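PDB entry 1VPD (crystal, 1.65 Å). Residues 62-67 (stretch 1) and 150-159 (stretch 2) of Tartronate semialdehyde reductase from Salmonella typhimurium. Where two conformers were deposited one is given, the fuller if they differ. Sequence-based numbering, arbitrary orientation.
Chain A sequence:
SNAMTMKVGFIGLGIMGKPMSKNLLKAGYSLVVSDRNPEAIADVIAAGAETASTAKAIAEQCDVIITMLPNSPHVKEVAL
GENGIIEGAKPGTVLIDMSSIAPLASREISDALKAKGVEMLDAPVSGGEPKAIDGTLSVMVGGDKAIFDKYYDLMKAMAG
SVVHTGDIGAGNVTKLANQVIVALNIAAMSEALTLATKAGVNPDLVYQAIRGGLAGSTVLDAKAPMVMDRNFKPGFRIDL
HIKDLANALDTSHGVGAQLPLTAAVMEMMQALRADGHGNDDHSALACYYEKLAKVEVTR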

# COMPACT_ATOMS: atom_id res chain seq x y z
N CYS A 62 13.32 20.16 2.95
CA CYS A 62 12.56 19.73 1.77
C CYS A 62 11.23 20.45 1.70
O CYS A 62 10.54 20.55 2.71
CB CYS A 62 12.30 18.21 1.84
SG CYS A 62 13.79 17.19 1.89
N ASP A 63 10.85 20.93 0.52
CA ASP A 63 9.58 21.64 0.35
C ASP A 63 8.42 20.67 0.18
O ASP A 63 7.26 21.07 0.24
CB ASP A 63 9.59 22.50 -0.92
CG ASP A 63 10.54 23.68 -0.83
OD1 ASP A 63 10.71 24.27 0.27
OD2 ASP A 63 11.13 24.10 -1.84
N VAL A 64 8.76 19.42 -0.13
CA VAL A 64 7.76 18.34 -0.26
C VAL A 64 8.34 17.08 0.35
O VAL A 64 9.54 16.78 0.21
CB VAL A 64 7.33 18.12 -1.74
CG1 VAL A 64 8.50 17.70 -2.61
CG2 VAL A 64 6.18 17.09 -1.83
N ILE A 65 7.50 16.33 1.06
CA ILE A 65 7.92 15.13 1.77
C ILE A 65 6.91 14.05 1.45
O ILE A 65 5.71 14.29 1.56
CB ILE A 65 7.94 15.35 3.29
CG1 ILE A 65 8.93 16.47 3.66
CG2 ILE A 65 8.36 14.08 4.02
CD1 ILE A 65 8.33 17.51 4.53
N ILE A 66 7.39 12.90 1.02
CA ILE A 66 6.56 11.69 0.89
C ILE A 66 6.71 10.81 2.12
O ILE A 66 7.83 10.57 2.58
CB ILE A 66 6.97 10.91 -0.39
CG1 ILE A 66 6.60 11.71 -1.64
CG2 ILE A 66 6.37 9.48 -0.42
CD1 ILE A 66 7.38 11.27 -2.86
N THR A 67 5.60 10.29 2.65
CA THR A 67 5.65 9.24 3.68
C THR A 67 5.06 7.97 3.10
O THR A 67 4.11 8.03 2.33
CB THR A 67 4.89 9.62 4.96
OG1 THR A 67 3.61 10.20 4.64
CG2 THR A 67 5.64 10.71 5.73
N LYS A 150 0.54 20.35 -9.12
CA LYS A 150 1.91 20.76 -8.90
C LYS A 150 2.86 19.58 -8.72
O LYS A 150 3.98 19.62 -9.19
CB LYS A 150 2.01 21.69 -7.70
CG LYS A 150 3.42 22.20 -7.45
CD LYS A 150 3.42 23.31 -6.44
CE LYS A 150 4.80 23.95 -6.37
NZ LYS A 150 4.83 25.00 -5.33
N TYR A 151 2.38 18.50 -8.09
CA TYR A 151 3.21 17.34 -7.80
C TYR A 151 2.86 16.11 -8.61
O TYR A 151 3.38 15.03 -8.34
CB TYR A 151 3.21 17.07 -6.29
CG TYR A 151 3.90 18.18 -5.55
CD1 TYR A 151 5.28 18.31 -5.63
CD2 TYR A 151 3.19 19.13 -4.84
CE1 TYR A 151 5.94 19.35 -4.99
CE2 TYR A 151 3.85 20.18 -4.18
CZ TYR A 151 5.23 20.27 -4.27
OH TYR A 151 5.91 21.28 -3.66
N TYR A 152 2.07 16.28 -9.67
CA TYR A 152 1.73 15.19 -10.57
C TYR A 152 2.98 14.51 -11.11
O TYR A 152 3.09 13.30 -11.07
CB TYR A 152 0.81 15.66 -11.71
CG TYR A 152 0.52 14.57 -12.73
CD1 TYR A 152 -0.56 13.70 -12.56
CD2 TYR A 152 1.36 14.36 -13.81
CE1 TYR A 152 -0.81 12.69 -13.48
CE2 TYR A 152 1.13 13.35 -14.72
CZ TYR A 152 0.03 12.51 -14.55
OH TYR A 152 -0.19 11.51 -15.45
N ASP A 153 3.94 15.28 -11.65
CA ASP A 153 5.12 14.68 -12.24
C ASP A 153 5.94 13.90 -11.23
O ASP A 153 6.47 12.85 -11.54
CB ASP A 153 6.03 15.74 -12.89
CG ASP A 153 5.43 16.33 -14.16
OD1 ASP A 153 4.52 15.75 -14.78
OD2 ASP A 153 5.84 17.43 -14.61
N LEU A 154 6.05 14.42 -10.01
CA LEU A 154 6.80 13.75 -8.96
C LEU A 154 6.15 12.39 -8.66
O LEU A 154 6.83 11.37 -8.58
CB LEU A 154 6.80 14.60 -7.69
CG LEU A 154 7.39 13.93 -6.43
CD1 LEU A 154 8.85 13.57 -6.63
CD2 LEU A 154 7.23 14.81 -5.22
N MSE A 155 4.83 12.40 -8.47
CA MSE A 155 4.12 11.15 -8.19
C MSE A 155 4.20 10.18 -9.38
O MSE A 155 4.38 8.96 -9.21
CB MSE A 155 2.66 11.43 -7.80
CG MSE A 155 2.52 12.10 -6.45
SE MSE A 155 0.69 12.39 -5.88
CE MSE A 155 0.17 13.86 -7.09
N LYS A 156 4.08 10.73 -10.59
CA LYS A 156 4.09 9.93 -11.81
C LYS A 156 5.43 9.24 -12.05
O LYS A 156 5.48 8.21 -12.71
CB LYS A 156 3.67 10.77 -13.03
CG LYS A 156 3.54 10.00 -14.33
CD LYS A 156 2.32 9.07 -14.32
CE LYS A 156 2.16 8.35 -15.67
NZ LYS A 156 3.33 7.47 -15.98
N ALA A 157 6.51 9.78 -11.51
CA ALA A 157 7.82 9.14 -11.62
C ALA A 157 7.90 7.75 -10.96
O ALA A 157 8.82 6.98 -11.26
CB ALA A 157 8.91 10.05 -11.05
N MSE A 158 6.93 7.43 -10.09
CA MSE A 158 6.86 6.13 -9.42
C MSE A 158 5.76 5.22 -9.99
O MSE A 158 5.61 4.08 -9.52
CB MSE A 158 6.58 6.34 -7.93
CG MSE A 158 7.74 6.98 -7.17
SE MSE A 158 7.24 7.61 -5.41
CE MSE A 158 6.05 9.02 -5.95
N ALA A 159 5.04 5.70 -10.99
CA ALA A 159 3.72 5.17 -11.32
C ALA A 159 3.44 5.01 -12.81
O ALA A 159 4.02 5.71 -13.66
CB ALA A 159 2.67 6.10 -10.73

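The helix of stretch 2 packs over the strand 64-67 at an angle of 44° between their N-to-C directions, with an axial separation of 11.6 Å that leaves room for a layer of side chains. No hydrogen bond crosses the interface; the two stretches bury 240 Å² in total, and their closest contacts are mostly between apolar side chains.

Lys150 directs its CA-to-CB bond toward stretch 1, but its extended side chain makes no contact, NZ of Lys150 staying 7.0 Å from CB of Asp63. The first real partner is Tyr151, whose ring lies against Val64: CE1 of Tyr151 is 3.7 Å from CB of Val64. CG2 of Val64 sits over one face of the ring, 4.1 Å from the Tyr151 ring centroid and 18° off the normal, a CH-pi arrangement. At the far end of the same ring, OH of Tyr151 approaches O of Asp63 to 4.1 Å, too far for a hydrogen bond.

Tyr152 and Asp153 are out of reach of the strand. One turn on from Tyr151, Leu154 again faces it, and its CD2 bridges two strand residues, lying 4.1 Å from CG1 of Val64 and 4.3 Å from CD1 of Ile66. Val64 and Ile66 can share this methyl because alternate residues of a strand project to the same side; the CA-to-CB bond of Ile65, between them, points away from stretch 1.

The CA-to-CB bond of Met155, a selenomethionine, points sideways; N of Met155 donates a helical hydrogen bond to O of Tyr151 at 3.0 Å. Beyond it, a type I turn runs from Lys156 to Ala159, N of Ala159 bonded to O of Lys156 at 3.1 Å. Within this turn the CA-to-CB bond of Met158, also selenomethionine, points toward stretch 1, and its CE reaches CD1 of Ile66 at 4.0 Å, extending the apolar contact past Leu154.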